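Local coordinates for protein flavodoxin (Streptococcus pneumoniae serotype 4, PDB 5LJL) that carries FMN as a flavodoxin and probably serves as a low-potential electron donor to several redox enzymes, at residues 2-7 with 48-53; 8-13 with 66-71; 20-25 with 134-139; 97-102 with 123-128. All coordinates share one frame; numbering follows the deposited sequence.

Contact 1 (2-7 with 48-53); sequences MALAKI and LEADIA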
loop_
_atom_site.group_PDB
_atom_site.type_symbol
_atom_site.label_atom_id
_atom_site.label_comp_id
_atom_site.label_asym_id
_atom_site.label_seq_id
_atom_site.Cartn_x
_atom_site.Cartn_y
_atom_site.Cartn_z
ATOM N N MET A 2 -8.307 8.791 15.298
ATOM C CA MET A 2 -8.994 9.375 14.134
ATOM C C MET A 2 -9.726 8.343 13.271
ATOM O O MET A 2 -10.798 8.634 12.727
ATOM C CB MET A 2 -8.020 10.226 13.306
ATOM C CG MET A 2 -8.620 10.855 12.029
ATOM S SD MET A 2 -7.572 12.251 11.541
ATOM C CE MET A 2 -8.490 12.856 10.130
ATOM N N ALA A 3 -9.152 7.128 13.187
ATOM C CA ALA A 3 -9.626 5.996 12.363
ATOM C C ALA A 3 -8.548 4.887 12.536
ATOM O O ALA A 3 -7.528 5.146 13.176
ATOM C CB ALA A 3 -9.761 6.441 10.907
ATOM N N LEU A 4 -8.770 3.711 11.945
ATOM C CA LEU A 4 -7.803 2.596 11.921
ATOM C C LEU A 4 -7.300 2.348 10.467
ATOM O O LEU A 4 -8.127 2.159 9.585
ATOM C CB LEU A 4 -8.476 1.338 12.444
ATOM C CG LEU A 4 -7.593 0.059 12.345
ATOM C CD1 LEU A 4 -6.292 0.317 13.022
ATOM C CD2 LEU A 4 -8.318 -1.188 12.876
ATOM N N ALA A 5 -5.997 2.499 10.220
ATOM C CA ALA A 5 -5.369 2.201 8.917
ATOM C C ALA A 5 -4.529 0.903 9.086
ATOM O O ALA A 5 -3.793 0.773 10.073
ATOM C CB ALA A 5 -4.497 3.330 8.498
ATOM N N LYS A 6 -4.656 -0.047 8.136
ATOM C CA LYS A 6 -3.812 -1.290 8.078
ATOM C C LYS A 6 -2.959 -1.170 6.824
ATOM O O LYS A 6 -3.513 -0.979 5.727
ATOM C CB LYS A 6 -4.675 -2.523 8.106
ATOM C CG LYS A 6 -5.256 -2.853 9.485
ATOM C CD LYS A 6 -6.153 -4.086 9.409
ATOM C CE LYS A 6 -6.720 -4.610 10.725
ATOM N NZ LYS A 6 -5.663 -4.995 11.639
ATOM N N ILE A 7 -1.652 -1.115 7.013
ATOM C CA ILE A 7 -0.680 -1.056 5.919
ATOM C C ILE A 7 -0.005 -2.418 5.805
ATOM O O ILE A 7 0.565 -2.931 6.822
ATOM C CB ILE A 7 0.377 0.074 6.186
ATOM C CG1 ILE A 7 -0.282 1.446 6.333
ATOM C CG2 ILE A 7 1.502 0.093 5.135
ATOM C CD1 ILE A 7 0.690 2.550 6.766
ATOM N N LEU A 48 -11.140 -6.054 6.548
ATOM C CA LEU A 48 -12.551 -5.800 6.983
ATOM C C LEU A 48 -12.668 -4.990 8.239
ATOM O O LEU A 48 -13.674 -4.297 8.419
ATOM C CB LEU A 48 -13.345 -7.093 7.112
ATOM C CG LEU A 48 -13.537 -7.843 5.775
ATOM C CD1 LEU A 48 -13.928 -9.316 5.919
ATOM C CD2 LEU A 48 -14.467 -7.068 4.848
ATOM N N GLU A 49 -11.683 -5.119 9.128
ATOM C CA GLU A 49 -11.663 -4.395 10.391
ATOM C C GLU A 49 -11.224 -2.953 10.307
ATOM O O GLU A 49 -11.415 -2.188 11.255
ATOM C CB GLU A 49 -10.806 -5.144 11.411
ATOM C CG GLU A 49 -11.387 -6.513 11.745
ATOM C CD GLU A 49 -10.396 -7.493 12.351
ATOM O OE1 GLU A 49 -9.291 -7.663 11.767
ATOM O OE2 GLU A 49 -10.757 -8.152 13.385
ATOM N N ALA A 50 -10.597 -2.529 9.210
ATOM C CA ALA A 50 -10.026 -1.195 9.155
ATOM C C ALA A 50 -10.881 -0.203 8.383
ATOM O O ALA A 50 -11.729 -0.569 7.591
ATOM C CB ALA A 50 -8.682 -1.277 8.501
ATOM N N ASP A 51 -10.603 1.067 8.578
ATOM C CA ASP A 51 -11.246 2.127 7.760
ATOM C C ASP A 51 -10.431 2.387 6.517
ATOM O O ASP A 51 -11.004 2.757 5.453
ATOM C CB ASP A 51 -11.338 3.379 8.586
ATOM C CG ASP A 51 -12.129 3.155 9.884
ATOM O OD1 ASP A 51 -11.531 3.281 10.993
ATOM O OD2 ASP A 51 -13.321 2.829 9.785
ATOM N N ILE A 52 -9.105 2.262 6.627
ATOM C CA ILE A 52 -8.202 2.492 5.465
ATOM C C ILE A 52 -7.378 1.258 5.287
ATOM O O ILE A 52 -6.871 0.700 6.253
ATOM C CB ILE A 52 -7.266 3.694 5.695
ATOM C CG1 ILE A 52 -8.076 5.022 5.651
ATOM C CG2 ILE A 52 -6.095 3.729 4.691
ATOM C CD1 ILE A 52 -7.324 6.148 6.311
ATOM N N ALA A 53 -7.305 0.794 4.051
ATOM C CA ALA A 53 -6.437 -0.351 3.607
ATOM C C ALA A 53 -5.353 0.130 2.648
ATOM O O ALA A 53 -5.724 0.685 1.608
ATOM C CB ALA A 53 -7.288 -1.406 2.914
#
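Ala-50 points its CB at strand 4-9, where Leu-4 and Lys-6 pass on the same side. CB of Ala-50 lies 3.6 Å from Leu-4 O. The aliphatic part of Lys-6 runs alongside it, with CD 3.9 Å from the same methyl. Beyond that point Lys-6 and Glu-49 cross obliquely. The chain of Lys-6 bends at its last torsion (chi4 -60°), and NZ stays 4.5 Å from Glu-49 OE1, beyond salt-bridge range. Its ion pair is with Asp-35 of strand 33-38 instead. Leu-4 has CG anti to the backbone N (chi1 175°) and rests CD2 on Glu-49 O at 3.6 Å. On the other face of the sheet Ala-5 and Ile-52 sit side by side, their CB atoms 4.0 Å apart. Leu-27 of helix 15-29 packs on Ala-5 there.

The backbones join as parallel strands. Lys-6 N donates to Ile-52 O. Leu-4 O takes two donors, Asp-51 N at 2.9 Å and Ile-52 N at 3.1 Å. Asp-51 also uses its side chain: OD1 accepts from Leu-4 N at 3.0 Å through its anti lone pair, in a nearly straight bond (167°).

This is the start of two neighbouring strands in the central parallel sheet of the flavodoxin fold. Asp-51 lies just ahead of strand 52-56, and its carboxylate extends the pairing one step before the regular ladder. Both the N-H and the C=O of Leu-4 are thus satisfied by the partner segment, and apolar carbons line both faces of the join.

Contact 2 (8-13 with 66-71); sequences VFASMT and PDEMMD. With PO4 (phosphate ion), chain B.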
loop_
_atom_site.group_PDB
_atom_site.type_symbol
_atom_site.label_atom_id
_atom_site.label_comp_id
_atom_site.label_asym_id
_atom_site.label_seq_id
_atom_site.Cartn_x
_atom_site.Cartn_y
_atom_site.Cartn_z
ATOM N N VAL A 8 -0.066 -3.026 4.626
ATOM C CA VAL A 8 0.560 -4.342 4.397
ATOM C C VAL A 8 1.640 -4.149 3.375
ATOM O O VAL A 8 1.368 -3.589 2.293
ATOM C CB VAL A 8 -0.487 -5.380 3.975
ATOM C CG1 VAL A 8 0.185 -6.742 3.748
ATOM C CG2 VAL A 8 -1.585 -5.449 5.021
ATOM N N PHE A 9 2.842 -4.620 3.671
ATOM C CA PHE A 9 3.975 -4.409 2.790
ATOM C C PHE A 9 4.689 -5.708 2.383
ATOM O O PHE A 9 4.600 -6.747 3.086
ATOM C CB PHE A 9 5.008 -3.406 3.352
ATOM C CG PHE A 9 5.806 -3.912 4.521
ATOM C CD1 PHE A 9 6.944 -4.679 4.313
ATOM C CD2 PHE A 9 5.390 -3.624 5.819
ATOM C CE1 PHE A 9 7.673 -5.135 5.415
ATOM C CE2 PHE A 9 6.103 -4.076 6.923
ATOM C CZ PHE A 9 7.228 -4.843 6.701
ATOM N N ALA A 10 5.349 -5.653 1.247
ATOM C CA ALA A 10 6.337 -6.645 0.833
ATOM C C ALA A 10 7.613 -5.846 0.494
ATOM O O ALA A 10 7.522 -4.807 -0.183
ATOM C CB ALA A 10 5.844 -7.408 -0.363
ATOM N N SER A 11 8.769 -6.370 0.853
ATOM C CA SER A 11 10.020 -5.659 0.674
ATOM C C SER A 11 11.164 -6.659 0.604
ATOM O O SER A 11 11.281 -7.491 1.508
ATOM C CB SER A 11 10.249 -4.671 1.825
ATOM O OG SER A 11 11.393 -3.845 1.562
ATOM N N MET A 12 11.962 -6.596 -0.448
ATOM C CA MET A 12 13.160 -7.477 -0.598
ATOM C C MET A 12 14.423 -6.773 -0.111
ATOM O O MET A 12 15.202 -7.377 0.664
ATOM C CB MET A 12 13.328 -7.950 -2.088
ATOM C CG MET A 12 14.262 -9.135 -2.292
ATOM S SD MET A 12 14.082 -9.626 -4.036
ATOM C CE MET A 12 12.895 -10.951 -3.738
ATOM N N THR A 13 14.670 -5.555 -0.594
ATOM C CA THR A 13 15.887 -4.801 -0.281
ATOM C C THR A 13 15.599 -3.517 0.563
ATOM O O THR A 13 16.431 -2.634 0.684
ATOM C CB THR A 13 16.782 -4.487 -1.533
ATOM O OG1 THR A 13 16.003 -3.854 -2.563
ATOM C CG2 THR A 13 17.373 -5.717 -2.108
ATOM N N PRO A 66 5.461 -9.770 -6.031
ATOM C CA PRO A 66 6.269 -10.550 -5.111
ATOM C C PRO A 66 5.677 -11.935 -4.854
ATOM O O PRO A 66 4.470 -12.088 -4.649
ATOM C CB PRO A 66 6.251 -9.706 -3.848
ATOM C CG PRO A 66 6.011 -8.306 -4.321
ATOM C CD PRO A 66 5.092 -8.454 -5.463
ATOM N N ASP A 67 6.572 -12.950 -4.836
ATOM C CA ASP A 67 6.147 -14.297 -4.559
ATOM C C ASP A 67 5.255 -14.346 -3.332
ATOM O O ASP A 67 4.198 -14.970 -3.312
ATOM C CB ASP A 67 7.372 -15.206 -4.318
ATOM C CG ASP A 67 8.139 -15.477 -5.551
ATOM O OD1 ASP A 67 9.299 -16.044 -5.399
ATOM O OD2 ASP A 67 7.646 -15.201 -6.710
ATOM N N GLU A 68 5.700 -13.673 -2.267
ATOM C CA GLU A 68 5.010 -13.694 -0.996
ATOM C C GLU A 68 3.656 -12.911 -1.027
ATOM O O GLU A 68 2.843 -13.027 -0.095
ATOM C CB GLU A 68 5.945 -13.133 0.099
ATOM C CG GLU A 68 6.400 -11.680 -0.077
ATOM C CD GLU A 68 7.691 -11.467 -0.884
ATOM O OE1 GLU A 68 8.029 -12.330 -1.694
ATOM O OE2 GLU A 68 8.408 -10.427 -0.685
ATOM N N MET A 69 3.457 -12.101 -2.060
ATOM C CA MET A 69 2.220 -11.381 -2.314
ATOM C C MET A 69 1.188 -12.202 -3.099
ATOM O O MET A 69 0.012 -11.841 -3.091
ATOM C CB MET A 69 2.427 -10.002 -2.998
ATOM C CG MET A 69 2.867 -8.891 -2.058
ATOM S SD MET A 69 1.490 -8.479 -0.927
ATOM C CE MET A 69 2.080 -6.950 -0.229
ATOM N N MET A 70 1.575 -13.305 -3.734
ATOM C CA MET A 70 0.615 -14.024 -4.587
ATOM C C MET A 70 -0.598 -14.540 -3.818
ATOM O O MET A 70 -1.719 -14.305 -4.221
ATOM C CB MET A 70 1.308 -15.148 -5.371
ATOM C CG MET A 70 1.937 -14.627 -6.666
ATOM S SD MET A 70 2.588 -15.999 -7.743
ATOM C CE MET A 70 1.330 -17.221 -7.444
ATOM N N ASP A 71 -0.381 -15.151 -2.685
ATOM C CA ASP A 71 -1.475 -15.607 -1.824
ATOM C C ASP A 71 -2.351 -14.478 -1.243
ATOM O O ASP A 71 -3.546 -14.566 -1.180
ATOM C CB ASP A 71 -0.896 -16.396 -0.647
ATOM C CG ASP A 71 -1.099 -17.830 -0.797
ATOM O OD1 ASP A 71 -1.768 -18.375 0.105
ATOM O OD2 ASP A 71 -0.689 -18.412 -1.827
HETATM P P PO4 B . 12.373 -3.185 -2.128
HETATM O O1 PO4 B . 11.467 -3.114 -0.961
HETATM O O2 PO4 B . 13.743 -2.626 -1.800
HETATM O O3 PO4 B . 11.799 -2.435 -3.271
HETATM O O4 PO4 B . 12.544 -4.568 -2.526
HETATM O O HOH W 1 8.369 -9.083 1.733
#
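Met-69 lays its thioether chain against Ala-10. CB of Met-69 stands off, 5.0 Å from Ala-10 CB. CG makes the close touch, 3.7 Å from that methyl. The chain then bends at chi2 (-69°), and SD passes Ala-10 CB at 4.5 Å. The terminal CE comes back to 3.8 Å from Ala-10 CB and also reaches the backbone between Phe-9 and Ala-10. Its last neighbour is Val-8, whose CG1 lies 4.4 Å from CE. Pro-66 CG adds a further touch on the Ala-10 methyl.

A water joins the polar margin. It accepts from Ser-11 N at 2.9 Å and donates to Glu-68 OE2, which also bonds Tyr-58. Past this point Ser-11 OG donates to a phosphate ion, 2.6 Å from its O1. Backbone N-H groups of Met-12, Thr-13, Asn-15 and Thr-16 also bind the ion. It was probably picked up from the crystallisation liquor, and its place is consistent with the FMN phosphate site of flavodoxins.

The first turn of helix 67-77 therefore packs on segment 8-13, which leads from strand 4-9 toward the phosphate. Met-69 also touches Val-55 of strand 52-56, while helix 15-29 packs on Phe-9.

Contact 3 (20-25 with 134-139); sequences ADIVAD and ERLEQF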
loop_
_atom_site.group_PDB
_atom_site.type_symbol
_atom_site.label_atom_id
_atom_site.label_comp_id
_atom_site.label_asym_id
_atom_site.label_seq_id
_atom_site.Cartn_x
_atom_site.Cartn_y
_atom_site.Cartn_z
ATOM N N ALA A 20 6.516 2.296 3.425
ATOM C CA ALA A 20 5.360 1.956 4.268
ATOM C C ALA A 20 5.452 2.731 5.593
ATOM O O ALA A 20 4.461 3.259 6.132
ATOM C CB ALA A 20 5.354 0.446 4.534
ATOM N N ASP A 21 6.650 2.705 6.164
ATOM C CA ASP A 21 6.917 3.384 7.429
ATOM C C ASP A 21 6.739 4.900 7.395
ATOM O O ASP A 21 6.199 5.462 8.392
ATOM C CB ASP A 21 8.303 2.975 7.952
ATOM C CG ASP A 21 8.344 1.548 8.474
ATOM O OD1 ASP A 21 7.289 0.937 8.877
ATOM O OD2 ASP A 21 9.509 1.045 8.515
ATOM N N ILE A 22 7.123 5.533 6.287
ATOM C CA ILE A 22 6.877 6.949 6.114
ATOM C C ILE A 22 5.378 7.261 6.152
ATOM O O ILE A 22 4.948 8.264 6.754
ATOM C CB ILE A 22 7.539 7.459 4.823
ATOM C CG1 ILE A 22 9.050 7.403 4.966
ATOM C CG2 ILE A 22 7.041 8.823 4.347
ATOM C CD1 ILE A 22 9.783 7.296 3.656
ATOM N N VAL A 23 4.605 6.460 5.407
ATOM C CA VAL A 23 3.162 6.665 5.388
ATOM C C VAL A 23 2.537 6.446 6.765
ATOM O O VAL A 23 1.769 7.288 7.226
ATOM C CB VAL A 23 2.512 5.731 4.339
ATOM C CG1 VAL A 23 0.999 5.801 4.414
ATOM C CG2 VAL A 23 3.021 6.088 2.915
ATOM N N ALA A 24 2.928 5.349 7.445
ATOM C CA ALA A 24 2.458 5.016 8.775
ATOM C C ALA A 24 2.737 6.143 9.744
ATOM O O ALA A 24 1.864 6.466 10.513
ATOM C CB ALA A 24 3.141 3.784 9.309
ATOM N N ASP A 25 3.947 6.707 9.683
ATOM C CA ASP A 25 4.352 7.751 10.623
ATOM C C ASP A 25 3.516 9.013 10.445
ATOM O O ASP A 25 3.106 9.642 11.476
ATOM C CB ASP A 25 5.833 7.988 10.565
ATOM C CG ASP A 25 6.626 6.834 11.176
ATOM O OD1 ASP A 25 6.014 5.961 11.860
ATOM O OD2 ASP A 25 7.831 6.853 10.955
ATOM N N GLU A 134 7.812 13.693 0.594
ATOM C CA GLU A 134 6.719 14.696 0.448
ATOM C C GLU A 134 5.478 14.098 -0.259
ATOM O O GLU A 134 4.366 14.296 0.186
ATOM C CB GLU A 134 7.212 15.947 -0.296
ATOM C CG GLU A 134 6.203 17.024 -0.668
ATOM C CD GLU A 134 5.453 17.636 0.516
ATOM O OE1 GLU A 134 4.356 18.184 0.307
ATOM O OE2 GLU A 134 5.907 17.582 1.647
ATOM N N ARG A 135 5.676 13.377 -1.349
ATOM C CA ARG A 135 4.567 12.798 -2.091
ATOM C C ARG A 135 3.827 11.779 -1.198
ATOM O O ARG A 135 2.582 11.688 -1.171
ATOM C CB ARG A 135 5.005 12.161 -3.412
ATOM C CG ARG A 135 5.176 13.166 -4.562
ATOM C CD ARG A 135 5.634 12.524 -5.892
ATOM N NE ARG A 135 5.452 13.532 -6.953
ATOM C CZ ARG A 135 6.308 14.533 -7.249
ATOM N NH1 ARG A 135 7.496 14.639 -6.627
ATOM N NH2 ARG A 135 5.984 15.444 -8.186
ATOM N N LEU A 136 4.602 10.946 -0.511
ATOM C CA LEU A 136 4.013 9.988 0.410
ATOM C C LEU A 136 3.248 10.652 1.523
ATOM O O LEU A 136 2.194 10.150 2.036
ATOM C CB LEU A 136 5.106 9.099 1.002
ATOM C CG LEU A 136 5.760 8.119 0.044
ATOM C CD1 LEU A 136 7.111 7.603 0.541
ATOM C CD2 LEU A 136 4.837 6.969 -0.370
ATOM N N GLU A 137 3.819 11.728 2.045
ATOM C CA GLU A 137 3.110 12.507 3.096
ATOM C C GLU A 137 1.801 13.134 2.589
ATOM O O GLU A 137 0.757 13.033 3.279
ATOM C CB GLU A 137 4.039 13.534 3.750
ATOM C CG GLU A 137 5.103 12.865 4.676
ATOM C CD GLU A 137 6.073 13.888 5.241
ATOM O OE1 GLU A 137 6.023 15.059 4.833
ATOM O OE2 GLU A 137 6.819 13.494 6.148
ATOM N N GLN A 138 1.777 13.643 1.362
ATOM C CA GLN A 138 0.555 14.193 0.798
ATOM C C GLN A 138 -0.508 13.114 0.590
ATOM O O GLN A 138 -1.702 13.341 0.875
ATOM C CB GLN A 138 0.802 14.945 -0.474
ATOM C CG GLN A 138 1.673 16.194 -0.293
ATOM C CD GLN A 138 2.166 16.667 -1.631
ATOM O OE1 GLN A 138 2.715 15.921 -2.431
ATOM N NE2 GLN A 138 1.970 17.936 -1.879
ATOM N N PHE A 139 -0.056 11.935 0.128
ATOM C CA PHE A 139 -0.939 10.719 0.053
ATOM C C PHE A 139 -1.579 10.398 1.401
ATOM O O PHE A 139 -2.781 10.240 1.492
ATOM C CB PHE A 139 -0.031 9.592 -0.484
ATOM C CG PHE A 139 -0.576 8.210 -0.416
ATOM C CD1 PHE A 139 -1.257 7.630 -1.479
ATOM C CD2 PHE A 139 -0.348 7.440 0.710
ATOM C CE1 PHE A 139 -1.667 6.301 -1.404
ATOM C CE2 PHE A 139 -0.787 6.141 0.779
ATOM C CZ PHE A 139 -1.446 5.562 -0.291
HETATM O O HOH W 2 6.238 10.444 7.750
#
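Leu-136 has CG anti to its carbonyl carbon (chi1 -69°), and its two methyls divide between Ile-22 and Val-23. Val-23 has CG1 anti to the backbone N (chi1 173°), while CG2 takes the place beside that N. The two branches of Val-23 therefore meet different residues. CG2 touches Leu-136 CD2 at 3.9 Å. CG1 approaches the edge of the Phe-139 ring, near its plane, and lies 4.1 Å from CE2. Ile-22 brings its CG2 branch to Leu-136 CB, also at 3.9 Å, and the same branch meets CD1 of that leucine. The side chains of Ile-22 and Val-23 each cross that of Leu-136 at about a right angle, and Val-23 meets Phe-139 more obliquely.

The axes of segments 20-25 and 134-139 approach to 8.8 Å and cross at -46°. The segments belong to helices 15-29 and 130-146, which lie on one face of the parallel sheet. Val-23 also rests on Ile-7 of strand 4-9. Leu-136 and Phe-139 rest on Val-89 and Val-122 of two other strands.

At the margin a water donates to Ile-22 O at 2.7 Å. Its second bond, to Glu-137 OE2, is weak at 3.5 Å.

This is helix-to-helix packing in the three-layer alpha/beta/alpha sandwich of flavodoxins. No direct hydrogen bond links the two segments. Val-23, Leu-136 and Phe-139 are buried against the sheet, while Ile-22 lies nearer the margin. Polar chemistry enters through the water, which bonds the backbone carbonyl of Ile-22 and ties the acidic side chain of Glu-137 loosely to the opposite helix.

Contact 4 (97-102 with 123-128); sequences DEFCKA and KVDLSA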
loop_
_atom_site.group_PDB
_atom_site.type_symbol
_atom_site.label_atom_id
_atom_site.label_comp_id
_atom_site.label_asym_id
_atom_site.label_seq_id
_atom_site.Cartn_x
_atom_site.Cartn_y
_atom_site.Cartn_z
ATOM N N ASP A 97 11.702 -3.041 -17.290
ATOM C CA ASP A 97 10.763 -2.277 -18.096
ATOM C C ASP A 97 9.318 -2.453 -17.606
ATOM O O ASP A 97 8.398 -2.389 -18.431
ATOM C CB ASP A 97 10.925 -2.682 -19.573
ATOM C CG ASP A 97 12.434 -2.723 -20.005
ATOM O OD1 ASP A 97 12.993 -1.658 -20.343
ATOM O OD2 ASP A 97 13.059 -3.826 -19.954
ATOM N N GLU A 98 9.153 -2.714 -16.286
ATOM C CA GLU A 98 7.844 -2.883 -15.666
ATOM C C GLU A 98 7.817 -2.158 -14.286
ATOM O O GLU A 98 7.423 -2.731 -13.264
ATOM C CB GLU A 98 7.506 -4.376 -15.482
ATOM C CG GLU A 98 7.350 -5.214 -16.787
ATOM C CD GLU A 98 6.241 -4.729 -17.723
ATOM O OE1 GLU A 98 6.308 -5.031 -18.938
ATOM O OE2 GLU A 98 5.298 -4.042 -17.277
ATOM N N PHE A 99 8.297 -0.912 -14.293
ATOM C CA PHE A 99 8.437 -0.049 -13.122
ATOM C C PHE A 99 7.171 0.005 -12.310
ATOM O O PHE A 99 6.142 0.512 -12.744
ATOM C CB PHE A 99 8.792 1.391 -13.555
ATOM C CG PHE A 99 9.010 2.347 -12.438
ATOM C CD1 PHE A 99 10.220 2.394 -11.809
ATOM C CD2 PHE A 99 8.003 3.218 -12.025
ATOM C CE1 PHE A 99 10.438 3.320 -10.798
ATOM C CE2 PHE A 99 8.198 4.130 -11.038
ATOM C CZ PHE A 99 9.408 4.159 -10.392
ATOM N N CYS A 100 7.284 -0.514 -11.103
ATOM C CA CYS A 100 6.146 -0.504 -10.193
ATOM C C CYS A 100 4.871 -1.107 -10.772
ATOM O O CYS A 100 3.761 -0.760 -10.303
ATOM C CB CYS A 100 5.944 0.901 -9.589
ATOM S SG CYS A 100 7.222 1.463 -8.475
ATOM N N LYS A 101 4.950 -2.074 -11.686
ATOM C CA LYS A 101 3.729 -2.651 -12.234
ATOM C C LYS A 101 2.922 -3.343 -11.112
ATOM O O LYS A 101 1.712 -3.352 -11.216
ATOM C CB LYS A 101 3.995 -3.577 -13.392
ATOM C CG LYS A 101 2.756 -4.310 -13.866
ATOM C CD LYS A 101 2.965 -4.791 -15.249
ATOM C CE LYS A 101 1.777 -5.630 -15.680
ATOM N NZ LYS A 101 1.731 -5.671 -17.166
ATOM N N ALA A 102 3.556 -3.889 -10.072
ATOM C CA ALA A 102 2.774 -4.495 -8.984
ATOM C C ALA A 102 1.849 -3.442 -8.277
ATOM O O ALA A 102 0.779 -3.822 -7.755
ATOM C CB ALA A 102 3.645 -5.258 -7.952
ATOM N N LYS A 123 4.558 6.024 -6.648
ATOM C CA LYS A 123 5.606 5.113 -7.155
ATOM C C LYS A 123 6.966 5.822 -6.974
ATOM O O LYS A 123 7.081 7.021 -7.281
ATOM C CB LYS A 123 5.392 4.804 -8.625
ATOM C CG LYS A 123 4.110 4.041 -8.884
ATOM C CD LYS A 123 3.826 4.095 -10.367
ATOM C CE LYS A 123 2.697 3.126 -10.705
ATOM N NZ LYS A 123 2.147 3.368 -12.074
ATOM N N VAL A 124 7.897 5.124 -6.316
ATOM C CA VAL A 124 9.199 5.667 -5.910
ATOM C C VAL A 124 10.275 4.850 -6.643
ATOM O O VAL A 124 10.255 3.624 -6.675
ATOM C CB VAL A 124 9.402 5.528 -4.408
ATOM C CG1 VAL A 124 10.821 5.913 -3.964
ATOM C CG2 VAL A 124 8.292 6.296 -3.629
ATOM N N ASP A 125 11.234 5.543 -7.229
ATOM C CA ASP A 125 12.374 4.846 -7.888
ATOM C C ASP A 125 13.380 4.458 -6.819
ATOM O O ASP A 125 13.977 5.342 -6.186
ATOM C CB ASP A 125 13.011 5.804 -8.911
ATOM C CG ASP A 125 13.781 5.038 -10.042
ATOM O OD1 ASP A 125 14.041 5.649 -11.070
ATOM O OD2 ASP A 125 14.053 3.846 -9.936
ATOM N N LEU A 126 13.530 3.150 -6.554
ATOM C CA LEU A 126 14.503 2.706 -5.555
ATOM C C LEU A 126 14.314 3.389 -4.202
ATOM O O LEU A 126 13.152 3.329 -3.627
ATOM C CB LEU A 126 15.947 2.802 -6.126
ATOM C CG LEU A 126 16.210 1.874 -7.286
ATOM C CD1 LEU A 126 17.619 2.070 -7.888
ATOM C CD2 LEU A 126 15.964 0.453 -6.940
ATOM N N SER A 127 15.347 4.005 -3.607
ATOM C CA SER A 127 15.134 4.496 -2.217
ATOM C C SER A 127 14.452 5.852 -2.278
ATOM O O SER A 127 14.566 6.553 -3.248
ATOM C CB SER A 127 16.421 4.613 -1.413
ATOM O OG SER A 127 17.286 5.507 -2.096
ATOM N N ALA A 128 13.716 6.168 -1.223
ATOM C CA ALA A 128 12.986 7.447 -1.140
ATOM C C ALA A 128 13.928 8.587 -0.834
ATOM O O ALA A 128 14.731 8.480 0.103
ATOM C CB ALA A 128 11.936 7.369 -0.057
HETATM O O HOH W 3 4.421 2.347 -13.650
#
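Cys-100 and Lys-123 make the closest apolar touch, with Cys-100 CB 3.7 Å from Lys-123 CG. The lysine chain runs extended past the cysteine, and CD and CE also come near that CB. Cys-100 SG lies 3.8 Å from Lys-123 CB.

The second group of contacts is round the Phe-99 ring. SG of Cys-100 sits over one face, offset toward the rim. CE2 reaches Lys-123 CB at 3.8 Å, and CZ comes near Val-124 O. At the CE1 edge Asp-125 brings OD2 near the ring plane, 3.8 Å from that carbon. The planes of carboxylate and ring are 79° apart. Phe-99 has CG anti to the backbone N (chi1 -178°), and its ring meets the strand through CE1, CE2 and CZ.

The polar link is indirect. A water donates to Phe-99 O at 2.7 Å and accepts from Lys-123 NZ at 2.9 Å. Lys-123 NZ also forms a salt bridge with Asp-104 of helix 101-113. Within the 97-102 segment, Glu-98 to Lys-101 form a type II turn, closed by Lys-101 N bonding Glu-98 O, and Cys-100 is the N-cap residue of the helix.

The contact lies within the beta-alpha-beta unit of strands 85-92 and 116-125, where a loop enters the crossover helix. In flavodoxins this loop commonly borders the flavin. Its packing on strand 116-125 involves ring, sulfur and lysine methylenes, without a direct hydrogen bond. Lys-123 is used in two ways: its carbons pack on Cys-100, while its charged end is held by Asp-104 and the water.

Overall arrangement
Contacts 2 and 3 are buried, whereas contacts 1 and 4 are partly buried and involve more charged side chains. Contacts 1 and 2 share strand 4-9: one pairs it with its neighbour 52-56, the other packs a helix on segment 8-13. Contact 3 joins two helices over the sheet and touches contact 1 through Ile-7 and contact 2 through Phe-9. Contact 4 lies on the other side of the chain's centre from contact 1, their centres about 25 Å apart. Direct hydrogen bonds across the segments occur in contact 1. The other three rely on side-chain packing with a water at the margin, and contact 2 adds the phosphate.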